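Local coordinates for C381 turret protein (Sulfolobus turreted icosahedral virus, PDB 4IND), which builds, as five copies of a triple jelly-roll chain, the turret of an archaeal icosahedral virus and probably projects from its capsid vertices, at residues M106-G111 with F116-I121; K300-S305 with W331-G336; T325-V330 with I349-L354; G280-Q285 with V311-L316. One frame throughout, in Å; residues are numbered along the deposited sequence.

Contact 1 (M106-G111 with F116-I121); sequences MTYSIG and FEIYDI
Phe-116, Tyr-108 and Ile-110 carry most of this buried contact, which joins strands of two different sheets in the first jelly-roll domain of the turret protein. Strand 108-110 pairs with 94-96, whereas 114-124 is the outermost strand, within the chain, of a four-stranded sheet; strand residues 108-110 and 116-121 run nearly antiparallel (164°), their axes 8.7 Å apart at closest approach, and meet through side chains rather than backbone pairing.

Phe-116 presents one face of its ring to Ile-110. The CG1 branch of that isoleucine sits over the ring centre, 3.8 Å from the centroid, as a CH-pi contact, while its other branch, CG2, rests against Phe-116 CB at 3.6 Å. Having CG anti to the backbone N (chi1 -172°) carries the Phe-116 ring up to this side chain.

Tyr-108 crosses Phe-116 at roughly a right angle, its CB 3.9 Å from CZ of the phenylalanine, with the two rings oblique. Its own ring leans toward the later residues of 116-121, and Ile-118 CG2 meets the edge of that ring, 3.8 Å from Tyr-108 CE2. Ile-160 of strand 155-163 also touches this tyrosine. The phenol ends the reach by donating a hydrogen bond to a backbone carbonyl: Tyr-108 OH lies 2.6 Å from Tyr-119 O, which is in the plane of the ring, although the hydroxyl is tilted 31° from the carbonyl plane.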
loop_
_atom_site.group_PDB
_atom_site.type_symbol
_atom_site.label_atom_id
_atom_site.label_comp_id
_atom_site.label_asym_id
_atom_site.label_seq_id
_atom_site.Cartn_x
_atom_site.Cartn_y
_atom_site.Cartn_z
ATOM N N MET A 106 -17.364 -31.805 -11.064
ATOM C CA MET A 106 -17.675 -31.629 -9.646
ATOM C C MET A 106 -19.008 -30.923 -9.491
ATOM O O MET A 106 -19.369 -30.076 -10.308
ATOM C CB MET A 106 -16.541 -30.870 -8.928
ATOM C CG MET A 106 -15.224 -31.631 -8.984
ATOM S SD MET A 106 -13.892 -30.904 -8.009
ATOM C CE MET A 106 -13.888 -29.262 -8.688
ATOM N N THR A 107 -19.754 -31.294 -8.455
ATOM C CA THR A 107 -21.136 -30.827 -8.313
ATOM C C THR A 107 -21.485 -30.285 -6.936
ATOM O O THR A 107 -20.814 -30.590 -5.937
ATOM C CB THR A 107 -22.128 -31.984 -8.592
ATOM O OG1 THR A 107 -21.820 -33.101 -7.755
ATOM C CG2 THR A 107 -22.058 -32.438 -10.047
ATOM N N TYR A 108 -22.557 -29.495 -6.898
ATOM C CA TYR A 108 -23.259 -29.183 -5.660
ATOM C C TYR A 108 -24.520 -30.028 -5.619
ATOM O O TYR A 108 -25.168 -30.245 -6.650
ATOM C CB TYR A 108 -23.662 -27.714 -5.629
ATOM C CG TYR A 108 -22.506 -26.748 -5.568
ATOM C CD1 TYR A 108 -21.376 -27.028 -4.804
ATOM C CD2 TYR A 108 -22.548 -25.546 -6.264
ATOM C CE1 TYR A 108 -20.327 -26.132 -4.740
ATOM C CE2 TYR A 108 -21.495 -24.642 -6.208
ATOM C CZ TYR A 108 -20.396 -24.946 -5.437
ATOM O OH TYR A 108 -19.353 -24.059 -5.379
ATOM N N SER A 109 -24.874 -30.506 -4.431
ATOM C CA SER A 109 -26.129 -31.209 -4.226
ATOM C C SER A 109 -27.084 -30.298 -3.436
ATOM O O SER A 109 -26.793 -29.884 -2.323
ATOM C CB SER A 109 -25.878 -32.537 -3.505
ATOM O OG SER A 109 -27.089 -33.215 -3.290
ATOM N N ILE A 110 -28.223 -29.969 -4.032
ATOM C CA ILE A 110 -29.156 -29.023 -3.425
ATOM C C ILE A 110 -30.398 -29.748 -2.930
ATOM O O ILE A 110 -31.168 -30.305 -3.719
ATOM C CB ILE A 110 -29.559 -27.914 -4.451
ATOM C CG1 ILE A 110 -28.310 -27.235 -5.024
ATOM C CG2 ILE A 110 -30.488 -26.884 -3.818
ATOM C CD1 ILE A 110 -28.609 -26.156 -6.100
ATOM N N GLY A 111 -30.593 -29.748 -1.614
ATOM C CA GLY A 111 -31.671 -30.507 -0.999
ATOM C C GLY A 111 -33.056 -30.041 -1.434
ATOM O O GLY A 111 -33.244 -28.898 -1.881
ATOM N N PHE A 116 -30.350 -22.296 -1.179
ATOM C CA PHE A 116 -28.964 -22.753 -1.326
ATOM C C PHE A 116 -28.139 -21.668 -1.997
ATOM O O PHE A 116 -28.655 -20.942 -2.858
ATOM C CB PHE A 116 -28.943 -24.003 -2.201
ATOM C CG PHE A 116 -27.597 -24.689 -2.283
ATOM C CD1 PHE A 116 -27.268 -25.703 -1.392
ATOM C CD2 PHE A 116 -26.693 -24.363 -3.278
ATOM C CE1 PHE A 116 -26.043 -26.365 -1.480
ATOM C CE2 PHE A 116 -25.460 -25.010 -3.378
ATOM C CZ PHE A 116 -25.136 -26.015 -2.477
ATOM N N GLU A 117 -26.868 -21.562 -1.611
ATOM C CA GLU A 117 -25.942 -20.595 -2.207
ATOM C C GLU A 117 -25.006 -21.339 -3.138
ATOM O O GLU A 117 -24.185 -22.145 -2.704
ATOM C CB GLU A 117 -25.101 -19.916 -1.120
ATOM C CG GLU A 117 -25.916 -19.273 -0.025
ATOM C CD GLU A 117 -26.431 -17.933 -0.455
ATOM O OE1 GLU A 117 -25.652 -17.221 -1.113
ATOM O OE2 GLU A 117 -27.597 -17.600 -0.155
ATOM N N ILE A 118 -25.137 -21.092 -4.427
ATOM C CA ILE A 118 -24.188 -21.629 -5.396
ATOM C C ILE A 118 -22.991 -20.688 -5.451
ATOM O O ILE A 118 -23.150 -19.521 -5.795
ATOM C CB ILE A 118 -24.835 -21.702 -6.808
ATOM C CG1 ILE A 118 -25.984 -22.733 -6.813
ATOM C CG2 ILE A 118 -23.807 -22.068 -7.859
ATOM C CD1 ILE A 118 -26.810 -22.717 -8.091
ATOM N N TYR A 119 -21.795 -21.184 -5.127
ATOM C CA TYR A 119 -20.588 -20.369 -5.264
ATOM C C TYR A 119 -19.890 -20.770 -6.540
ATOM O O TYR A 119 -19.825 -21.956 -6.873
ATOM C CB TYR A 119 -19.623 -20.597 -4.082
ATOM C CG TYR A 119 -20.209 -20.225 -2.752
ATOM C CD1 TYR A 119 -19.920 -19.002 -2.149
ATOM C CD2 TYR A 119 -21.058 -21.091 -2.096
ATOM C CE1 TYR A 119 -20.471 -18.663 -0.911
ATOM C CE2 TYR A 119 -21.599 -20.764 -0.876
ATOM C CZ TYR A 119 -21.316 -19.550 -0.292
ATOM O OH TYR A 119 -21.894 -19.259 0.935
ATOM N N ASP A 120 -19.332 -19.796 -7.248
ATOM C CA ASP A 120 -18.589 -20.120 -8.453
ATOM C C ASP A 120 -17.426 -19.163 -8.611
ATOM O O ASP A 120 -17.352 -18.117 -7.941
ATOM C CB ASP A 120 -19.510 -20.054 -9.677
ATOM C CG ASP A 120 -19.140 -21.070 -10.737
ATOM O OD1 ASP A 120 -17.958 -21.477 -10.778
ATOM O OD2 ASP A 120 -20.029 -21.491 -11.530
ATOM N N ILE A 121 -16.501 -19.525 -9.486
ATOM C CA ILE A 121 -15.305 -18.715 -9.662
ATOM C C ILE A 121 -15.141 -18.462 -11.152
ATOM O O ILE A 121 -15.322 -19.375 -11.969
ATOM C CB ILE A 121 -14.084 -19.417 -9.096
ATOM C CG1 ILE A 121 -14.259 -19.615 -7.584
ATOM C CG2 ILE A 121 -12.818 -18.610 -9.411
ATOM C CD1 ILE A 121 -13.225 -20.529 -6.951
#

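Contact 2 (K300-S305 with W331-G336); sequences KYASVS and WDFIAG
Phe-333 inserts its ring against Ala-302 and Val-304, bridging the two facing sheets of the third, nucleoplasmin-like jelly roll. Segment 300-305 belongs to the sheet that holds strand 365-377; segment 331-336 leaves the outermost strand, within the chain, of the other sheet.

Trp-331 comes first. It hardly touches 300-305 itself, but its CD1 covers the centre of one Phe-333 face from 3.4 Å above the plane, while NE1 is held by Gly-337 O. The indole also meets Phe-271 of a neighbouring subunit edge-to-face, placing this corner of the core beside an interface of the pentamer.

Asp-332 then shapes the turn. Its OD1 accepts from Ile-334 N at 2.9 Å, an Asx turn, and from Ala-335 N at 3.1 Å, the latter arriving from above the carboxylate plane. These bonds, with Gly-336 N to Asp-332 O at 2.7 Å, fold the chain into a turn round Phe-333; the other oxygen, OD2, accepts a hydrogen bond from Gln-315 NE2.

At Phe-333 itself, CG lies anti to the carbonyl carbon (chi1 -65°), and the ring enters the space between the sheets, where Cys-314 and Leu-316 also pack on it. Ala-302 CB abuts the ring edge, 3.8 Å from Phe-333 CZ. On the face opposite Trp-331, Val-304 CG2 stands 3.4 Å from the Phe-333 centroid, only 1° off the ring normal.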
loop_
_atom_site.group_PDB
_atom_site.type_symbol
_atom_site.label_atom_id
_atom_site.label_comp_id
_atom_site.label_asym_id
_atom_site.label_seq_id
_atom_site.Cartn_x
_atom_site.Cartn_y
_atom_site.Cartn_z
ATOM N N LYS A 300 20.913 -18.580 6.299
ATOM C CA LYS A 300 21.432 -17.439 7.046
ATOM C C LYS A 300 22.914 -17.590 7.382
ATOM O O LYS A 300 23.649 -16.613 7.457
ATOM C CB LYS A 300 20.627 -17.238 8.335
ATOM C CG LYS A 300 19.134 -17.136 8.130
ATOM C CD LYS A 300 18.785 -15.988 7.209
ATOM C CE LYS A 300 19.025 -14.640 7.873
ATOM N NZ LYS A 300 18.458 -13.514 7.065
ATOM N N TYR A 301 23.343 -18.822 7.586
ATOM C CA TYR A 301 24.700 -19.090 8.069
ATOM C C TYR A 301 25.095 -20.531 7.798
ATOM O O TYR A 301 24.276 -21.443 7.930
ATOM C CB TYR A 301 24.767 -18.835 9.566
ATOM C CG TYR A 301 26.124 -19.140 10.193
ATOM C CD1 TYR A 301 27.173 -18.235 10.090
ATOM C CD2 TYR A 301 26.335 -20.313 10.909
ATOM C CE1 TYR A 301 28.421 -18.507 10.676
ATOM C CE2 TYR A 301 27.567 -20.603 11.494
ATOM C CZ TYR A 301 28.607 -19.694 11.369
ATOM O OH TYR A 301 29.834 -19.964 11.954
ATOM N N ALA A 302 26.349 -20.735 7.415
ATOM C CA ALA A 302 26.875 -22.081 7.220
ATOM C C ALA A 302 28.335 -22.165 7.628
ATOM O O ALA A 302 29.097 -21.207 7.475
ATOM C CB ALA A 302 26.695 -22.543 5.778
ATOM N N SER A 303 28.721 -23.322 8.147
ATOM C CA SER A 303 30.089 -23.532 8.587
ATOM C C SER A 303 30.446 -24.998 8.405
ATOM O O SER A 303 29.584 -25.874 8.502
ATOM C CB SER A 303 30.224 -23.147 10.055
ATOM O OG SER A 303 31.571 -23.172 10.455
ATOM N N VAL A 304 31.708 -25.266 8.115
ATOM C CA VAL A 304 32.170 -26.650 7.987
ATOM C C VAL A 304 33.365 -26.851 8.899
ATOM O O VAL A 304 34.304 -26.052 8.885
ATOM C CB VAL A 304 32.547 -27.005 6.538
ATOM C CG1 VAL A 304 33.133 -28.410 6.467
ATOM C CG2 VAL A 304 31.315 -26.893 5.632
ATOM N N SER A 305 33.320 -27.905 9.713
ATOM C CA SER A 305 34.449 -28.262 10.547
ATOM C C SER A 305 35.046 -29.544 10.020
ATOM O O SER A 305 34.354 -30.356 9.393
ATOM C CB SER A 305 34.024 -28.441 12.001
ATOM O OG SER A 305 33.033 -29.441 12.111
ATOM N N TRP A 331 28.351 -21.036 -1.561
ATOM C CA TRP A 331 29.556 -20.824 -0.755
ATOM C C TRP A 331 30.555 -21.929 -0.997
ATOM O O TRP A 331 30.200 -23.109 -1.057
ATOM C CB TRP A 331 29.256 -20.733 0.744
ATOM C CG TRP A 331 30.455 -20.254 1.501
ATOM C CD1 TRP A 331 31.305 -21.013 2.269
ATOM C CD2 TRP A 331 30.984 -18.924 1.514
ATOM N NE1 TRP A 331 32.303 -20.227 2.769
ATOM C CE2 TRP A 331 32.139 -18.935 2.319
ATOM C CE3 TRP A 331 30.592 -17.712 0.926
ATOM C CZ2 TRP A 331 32.911 -17.787 2.562
ATOM C CZ3 TRP A 331 31.352 -16.567 1.165
ATOM C CH2 TRP A 331 32.499 -16.613 1.980
ATOM N N ASP A 332 31.815 -21.546 -1.140
ATOM C CA ASP A 332 32.878 -22.505 -1.335
ATOM C C ASP A 332 33.760 -22.445 -0.092
ATOM O O ASP A 332 34.433 -21.445 0.152
ATOM C CB ASP A 332 33.670 -22.163 -2.591
ATOM C CG ASP A 332 34.743 -23.184 -2.897
ATOM O OD1 ASP A 332 35.273 -23.802 -1.949
ATOM O OD2 ASP A 332 35.058 -23.376 -4.086
ATOM N N PHE A 333 33.731 -23.499 0.718
ATOM C CA PHE A 333 34.427 -23.476 2.004
ATOM C C PHE A 333 35.943 -23.558 1.865
ATOM O O PHE A 333 36.682 -23.198 2.784
ATOM C CB PHE A 333 33.894 -24.579 2.925
ATOM C CG PHE A 333 32.474 -24.382 3.312
ATOM C CD1 PHE A 333 32.142 -23.586 4.396
ATOM C CD2 PHE A 333 31.450 -24.967 2.575
ATOM C CE1 PHE A 333 30.800 -23.389 4.750
ATOM C CE2 PHE A 333 30.117 -24.774 2.925
ATOM C CZ PHE A 333 29.791 -23.985 4.008
ATOM N N ILE A 334 36.410 -24.039 0.719
ATOM C CA ILE A 334 37.846 -24.071 0.456
ATOM C C ILE A 334 38.313 -22.686 0.024
ATOM O O ILE A 334 39.207 -22.112 0.619
ATOM C CB ILE A 334 38.207 -25.082 -0.651
ATOM C CG1 ILE A 334 37.661 -26.478 -0.325
ATOM C CG2 ILE A 334 39.711 -25.108 -0.883
ATOM C CD1 ILE A 334 38.159 -27.044 0.981
ATOM N N ALA A 335 37.684 -22.151 -1.017
ATOM C CA ALA A 335 38.066 -20.857 -1.586
ATOM C C ALA A 335 37.710 -19.682 -0.674
ATOM O O ALA A 335 38.441 -18.696 -0.601
ATOM C CB ALA A 335 37.399 -20.673 -2.956
ATOM N N GLY A 336 36.579 -19.791 0.013
ATOM C CA GLY A 336 36.058 -18.682 0.801
ATOM C C GLY A 336 36.326 -18.740 2.297
ATOM O O GLY A 336 36.231 -17.724 2.982
#

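Contact 3 (T325-V330 with I349-L354); sequences TTYSTV and INSIQL
Tyr-327 and Ser-351 share a short hydrogen bond, 2.6 Å between Tyr-327 OH and Ser-351 OG, in which either hydroxyl may be the donor. The serine oxygen lies at the edge of the phenol, in the plane of its ring. It is placed there by a side chain directed at the tyrosine, with OG anti to the backbone N (chi1 -174°).

The second interaction is a stack. The amide of Gln-353 lies over one face of the Tyr-327 ring, the two planes only 6° apart. Gln-353 OE1 sits 3.5 Å above the plane, over the centre of the ring, and Gln-353 NE2 is 3.6 Å from Tyr-327 CG. Nearer the backbone, Gln-353 CG adds a CH-pi contact to the same face.

Both interactions span one sheet of the third jelly-roll domain: strands 328-332 and 351-358 are separated by 311-319, and the tyrosine reaches over this intervening strand.

Further polar contacts come from the middle strand. Gln-317 OE1 accepts from Gln-353 NE2, fixing the rotation of the amide, while Gln-317 NE2 donates to Thr-329 OG1. In the loop beyond that strand, Leu-321 packs on both Tyr-327 and Ser-351.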
loop_
_atom_site.group_PDB
_atom_site.type_symbol
_atom_site.label_atom_id
_atom_site.label_comp_id
_atom_site.label_asym_id
_atom_site.label_seq_id
_atom_site.Cartn_x
_atom_site.Cartn_y
_atom_site.Cartn_z
ATOM N N THR A 325 17.054 -27.000 -12.557
ATOM C CA THR A 325 17.556 -28.234 -11.945
ATOM C C THR A 325 19.062 -28.190 -11.756
ATOM O O THR A 325 19.652 -29.106 -11.175
ATOM C CB THR A 325 17.226 -29.471 -12.792
ATOM O OG1 THR A 325 17.629 -29.242 -14.150
ATOM C CG2 THR A 325 15.732 -29.770 -12.742
ATOM N N THR A 326 19.686 -27.131 -12.266
ATOM C CA THR A 326 21.115 -26.937 -12.069
ATOM C C THR A 326 21.371 -26.124 -10.794
ATOM O O THR A 326 20.892 -24.995 -10.646
ATOM C CB THR A 326 21.779 -26.276 -13.301
ATOM O OG1 THR A 326 21.384 -24.903 -13.388
ATOM C CG2 THR A 326 21.371 -27.003 -14.578
ATOM N N TYR A 327 22.106 -26.725 -9.864
ATOM C CA TYR A 327 22.427 -26.074 -8.610
ATOM C C TYR A 327 23.543 -25.060 -8.818
ATOM O O TYR A 327 24.468 -25.297 -9.592
ATOM C CB TYR A 327 22.865 -27.116 -7.572
ATOM C CG TYR A 327 21.737 -27.961 -7.017
ATOM C CD1 TYR A 327 21.229 -27.726 -5.755
ATOM C CD2 TYR A 327 21.176 -28.988 -7.762
ATOM C CE1 TYR A 327 20.202 -28.491 -5.240
ATOM C CE2 TYR A 327 20.141 -29.759 -7.253
ATOM C CZ TYR A 327 19.660 -29.503 -5.994
ATOM O OH TYR A 327 18.630 -30.252 -5.462
ATOM N N SER A 328 23.469 -23.924 -8.132
ATOM C CA SER A 328 24.595 -22.993 -8.156
ATOM C C SER A 328 25.287 -22.974 -6.809
ATOM O O SER A 328 24.649 -23.107 -5.760
ATOM C CB SER A 328 24.165 -21.585 -8.589
ATOM O OG SER A 328 22.866 -21.257 -8.117
ATOM N N THR A 329 26.604 -22.837 -6.849
ATOM C CA THR A 329 27.406 -22.748 -5.641
ATOM C C THR A 329 27.081 -21.444 -4.935
ATOM O O THR A 329 27.130 -20.377 -5.556
ATOM C CB THR A 329 28.895 -22.810 -5.982
ATOM O OG1 THR A 329 29.181 -24.066 -6.616
ATOM C CG2 THR A 329 29.747 -22.673 -4.729
ATOM N N VAL A 330 26.717 -21.529 -3.653
ATOM C CA VAL A 330 26.411 -20.330 -2.857
ATOM C C VAL A 330 27.519 -20.038 -1.826
ATOM O O VAL A 330 27.611 -18.942 -1.274
ATOM C CB VAL A 330 25.053 -20.421 -2.165
ATOM C CG1 VAL A 330 23.919 -20.348 -3.192
ATOM C CG2 VAL A 330 24.955 -21.702 -1.337
ATOM N N ILE A 349 15.256 -20.121 -2.566
ATOM C CA ILE A 349 15.707 -21.441 -2.985
ATOM C C ILE A 349 14.807 -22.457 -2.294
ATOM O O ILE A 349 14.111 -22.117 -1.336
ATOM C CB ILE A 349 17.151 -21.675 -2.544
ATOM C CG1 ILE A 349 17.271 -21.354 -1.056
ATOM C CG2 ILE A 349 18.092 -20.786 -3.345
ATOM C CD1 ILE A 349 18.453 -21.974 -0.375
ATOM N N ASN A 350 14.827 -23.704 -2.749
ATOM C CA ASN A 350 14.017 -24.728 -2.087
ATOM C C ASN A 350 14.745 -26.057 -2.017
ATOM O O ASN A 350 14.179 -27.074 -1.612
ATOM C CB ASN A 350 12.639 -24.884 -2.756
ATOM C CG ASN A 350 12.726 -25.144 -4.243
ATOM O OD1 ASN A 350 13.753 -25.586 -4.745
ATOM N ND2 ASN A 350 11.634 -24.852 -4.966
ATOM N N SER A 351 16.006 -26.055 -2.432
ATOM C CA SER A 351 16.829 -27.259 -2.332
ATOM C C SER A 351 18.294 -26.906 -2.120
ATOM O O SER A 351 18.826 -26.012 -2.785
ATOM C CB SER A 351 16.654 -28.133 -3.567
ATOM O OG SER A 351 17.344 -29.352 -3.408
ATOM N N ILE A 352 18.927 -27.605 -1.175
ATOM C CA ILE A 352 20.319 -27.376 -0.783
ATOM C C ILE A 352 21.083 -28.692 -0.823
ATOM O O ILE A 352 20.591 -29.702 -0.331
ATOM C CB ILE A 352 20.418 -26.893 0.663
ATOM C CG1 ILE A 352 19.484 -25.723 0.901
ATOM C CG2 ILE A 352 21.855 -26.517 1.010
ATOM C CD1 ILE A 352 19.823 -24.528 0.078
ATOM N N GLN A 353 22.290 -28.679 -1.383
ATOM C CA GLN A 353 23.154 -29.856 -1.340
ATOM C C GLN A 353 24.609 -29.452 -1.078
ATOM O O GLN A 353 25.013 -28.311 -1.324
ATOM C CB GLN A 353 23.047 -30.673 -2.635
ATOM C CG GLN A 353 23.585 -29.946 -3.864
ATOM C CD GLN A 353 23.355 -30.714 -5.154
ATOM O OE1 GLN A 353 22.470 -31.575 -5.235
ATOM N NE2 GLN A 353 24.165 -30.412 -6.174
ATOM N N LEU A 354 25.381 -30.387 -0.541
ATOM C CA LEU A 354 26.814 -30.194 -0.346
ATOM C C LEU A 354 27.564 -31.107 -1.298
ATOM O O LEU A 354 27.324 -32.324 -1.341
ATOM C CB LEU A 354 27.217 -30.528 1.084
ATOM C CG LEU A 354 28.680 -30.257 1.433
ATOM C CD1 LEU A 354 28.946 -28.761 1.492
ATOM C CD2 LEU A 354 29.031 -30.904 2.757
#

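Contact 4 (G280-Q285 with V311-L316); sequences GSQVTQ and VTQCQL
Gln-282 and Gln-313 meet amide to amide on the surface of the third jelly-roll domain, across one of its four-stranded antiparallel sheets. Their segments are not sheet neighbours: strand 351-358 runs between 283-289, which begins just after Gln-282, and 311-319, so the two side chains span the strand between them.

A single hydrogen bond makes the link. Gln-282 NE2 donates to Gln-313 OE1 at 3.0 Å, with an N-H...O angle of 162°. The donor lies in the carbonyl plane, on a lone pair of OE1, and the acceptor in turn lies near the plane of the Gln-282 amide; the two amides are nevertheless turned 47° against each other. Both chains are extended beyond CG, which gives them the length to close a gap of 8.1 Å between the CA atoms of Gln-282 and Gln-313.

Backbone bonds hold the three strands in place beneath. Val-283 pairs with Ala-356 on one side of the middle strand, and Thr-312 and Gln-313 both face Asn-357 on the other, a classic beta bulge. Packing is slight: the two glutamine side chains both touch Val-355 of the middle strand.

Further side-chain bonds continue the polar row along the sheet surface. Gln-315 NE2 binds Asp-332 OD2, which extends it to the strand at the far edge. Within 311-316, Gln-313 NE2 donates to Gln-315 OE1 at 3.1 Å, the nitrogen standing 61° out of the plane of the accepting carbonyl.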
loop_
_atom_site.group_PDB
_atom_site.type_symbol
_atom_site.label_atom_id
_atom_site.label_comp_id
_atom_site.label_asym_id
_atom_site.label_seq_id
_atom_site.Cartn_x
_atom_site.Cartn_y
_atom_site.Cartn_z
ATOM N N GLY A 280 38.000 -40.442 -1.313
ATOM C CA GLY A 280 38.604 -40.434 -2.635
ATOM C C GLY A 280 37.677 -40.070 -3.782
ATOM O O GLY A 280 38.133 -39.737 -4.876
ATOM N N SER A 281 36.374 -40.136 -3.540
ATOM C CA SER A 281 35.408 -39.873 -4.597
ATOM C C SER A 281 34.538 -38.683 -4.260
ATOM O O SER A 281 34.278 -38.408 -3.090
ATOM C CB SER A 281 34.536 -41.105 -4.846
ATOM O OG SER A 281 35.315 -42.184 -5.336
ATOM N N GLN A 282 34.087 -37.976 -5.289
ATOM C CA GLN A 282 33.166 -36.876 -5.080
ATOM C C GLN A 282 31.849 -37.391 -4.503
ATOM O O GLN A 282 31.326 -38.422 -4.931
ATOM C CB GLN A 282 32.912 -36.128 -6.390
ATOM C CG GLN A 282 32.044 -34.896 -6.213
ATOM C CD GLN A 282 31.679 -34.261 -7.526
ATOM O OE1 GLN A 282 30.846 -34.779 -8.267
ATOM N NE2 GLN A 282 32.296 -33.127 -7.823
ATOM N N VAL A 283 31.326 -36.674 -3.518
ATOM C CA VAL A 283 30.040 -37.000 -2.931
ATOM C C VAL A 283 29.119 -35.807 -3.077
ATOM O O VAL A 283 29.520 -34.679 -2.809
ATOM C CB VAL A 283 30.180 -37.333 -1.440
ATOM C CG1 VAL A 283 28.807 -37.433 -0.791
ATOM C CG2 VAL A 283 30.960 -38.618 -1.255
ATOM N N THR A 284 27.897 -36.056 -3.531
ATOM C CA THR A 284 26.867 -35.026 -3.548
ATOM C C THR A 284 25.817 -35.399 -2.512
ATOM O O THR A 284 25.074 -36.370 -2.683
ATOM C CB THR A 284 26.226 -34.871 -4.937
ATOM O OG1 THR A 284 27.220 -34.430 -5.874
ATOM C CG2 THR A 284 25.103 -33.866 -4.890
ATOM N N GLN A 285 25.773 -34.633 -1.429
ATOM C CA GLN A 285 24.891 -34.941 -0.314
ATOM C C GLN A 285 23.739 -33.954 -0.226
ATOM O O GLN A 285 23.957 -32.752 -0.063
ATOM C CB GLN A 285 25.687 -34.906 0.986
ATOM C CG GLN A 285 24.839 -35.005 2.239
ATOM C CD GLN A 285 24.283 -36.388 2.446
ATOM O OE1 GLN A 285 25.033 -37.358 2.553
ATOM N NE2 GLN A 285 22.961 -36.493 2.496
ATOM N N VAL A 311 41.001 -32.399 1.917
ATOM C CA VAL A 311 39.730 -32.058 1.276
ATOM C C VAL A 311 39.986 -31.115 0.107
ATOM O O VAL A 311 40.533 -30.031 0.288
ATOM C CB VAL A 311 38.753 -31.385 2.269
ATOM C CG1 VAL A 311 37.373 -31.172 1.621
ATOM C CG2 VAL A 311 38.630 -32.213 3.532
ATOM N N THR A 312 39.586 -31.536 -1.088
ATOM C CA THR A 312 39.858 -30.784 -2.312
ATOM C C THR A 312 38.648 -30.003 -2.806
ATOM O O THR A 312 38.782 -29.055 -3.581
ATOM C CB THR A 312 40.295 -31.725 -3.436
ATOM O OG1 THR A 312 39.260 -32.687 -3.683
ATOM C CG2 THR A 312 41.577 -32.450 -3.054
ATOM N N GLN A 313 37.465 -30.417 -2.372
ATOM C CA GLN A 313 36.249 -29.725 -2.758
ATOM C C GLN A 313 35.244 -29.736 -1.630
ATOM O O GLN A 313 35.024 -30.757 -0.989
ATOM C CB GLN A 313 35.625 -30.349 -4.008
ATOM C CG GLN A 313 34.299 -29.694 -4.416
ATOM C CD GLN A 313 33.635 -30.374 -5.605
ATOM O OE1 GLN A 313 33.851 -31.562 -5.860
ATOM N NE2 GLN A 313 32.821 -29.618 -6.341
ATOM N N CYS A 314 34.633 -28.587 -1.392
ATOM C CA CYS A 314 33.601 -28.491 -0.383
ATOM C C CYS A 314 32.766 -27.269 -0.714
ATOM O O CYS A 314 33.087 -26.159 -0.284
ATOM C CB CYS A 314 34.228 -28.389 1.013
ATOM S SG CYS A 314 33.023 -28.497 2.359
ATOM N N GLN A 315 31.724 -27.479 -1.520
ATOM C CA GLN A 315 30.853 -26.399 -1.965
ATOM C C GLN A 315 29.416 -26.636 -1.532
ATOM O O GLN A 315 28.853 -27.713 -1.764
ATOM C CB GLN A 315 30.911 -26.266 -3.486
ATOM C CG GLN A 315 32.283 -25.894 -4.008
ATOM C CD GLN A 315 32.363 -25.945 -5.512
ATOM O OE1 GLN A 315 31.706 -26.762 -6.152
ATOM N NE2 GLN A 315 33.173 -25.068 -6.088
ATOM N N LEU A 316 28.827 -25.624 -0.902
ATOM C CA LEU A 316 27.399 -25.626 -0.632
ATOM C C LEU A 316 26.698 -25.081 -1.875
ATOM O O LEU A 316 27.097 -24.035 -2.417
ATOM C CB LEU A 316 27.095 -24.744 0.579
ATOM C CG LEU A 316 25.681 -24.843 1.139
ATOM C CD1 LEU A 316 25.407 -26.268 1.599
ATOM C CD2 LEU A 316 25.483 -23.849 2.266
#

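Overall arrangement
Contact 1 lies in the first jelly-roll domain, its centre about 45 to 57 Å from those of the other three and on the opposite side of the chain's centre. Contacts 2, 3 and 4 cluster in the third domain, their centres about 13 to 14 Å apart. Contacts 3 and 4 span one sheet, ordered 283-289, 351-358, 311-319, 328-332, while contact 2 ties the turn that follows its last strand to strand 295-305 of the facing sheet. Contact 2 alternates with both others along the chain; contact 4 closes before contact 3 opens. Contacts 2 and 3 share strand 328-332 and both touch the same neighbouring subunit, so that edge of the sheet faces the neighbouring chain in the five-chain assembly.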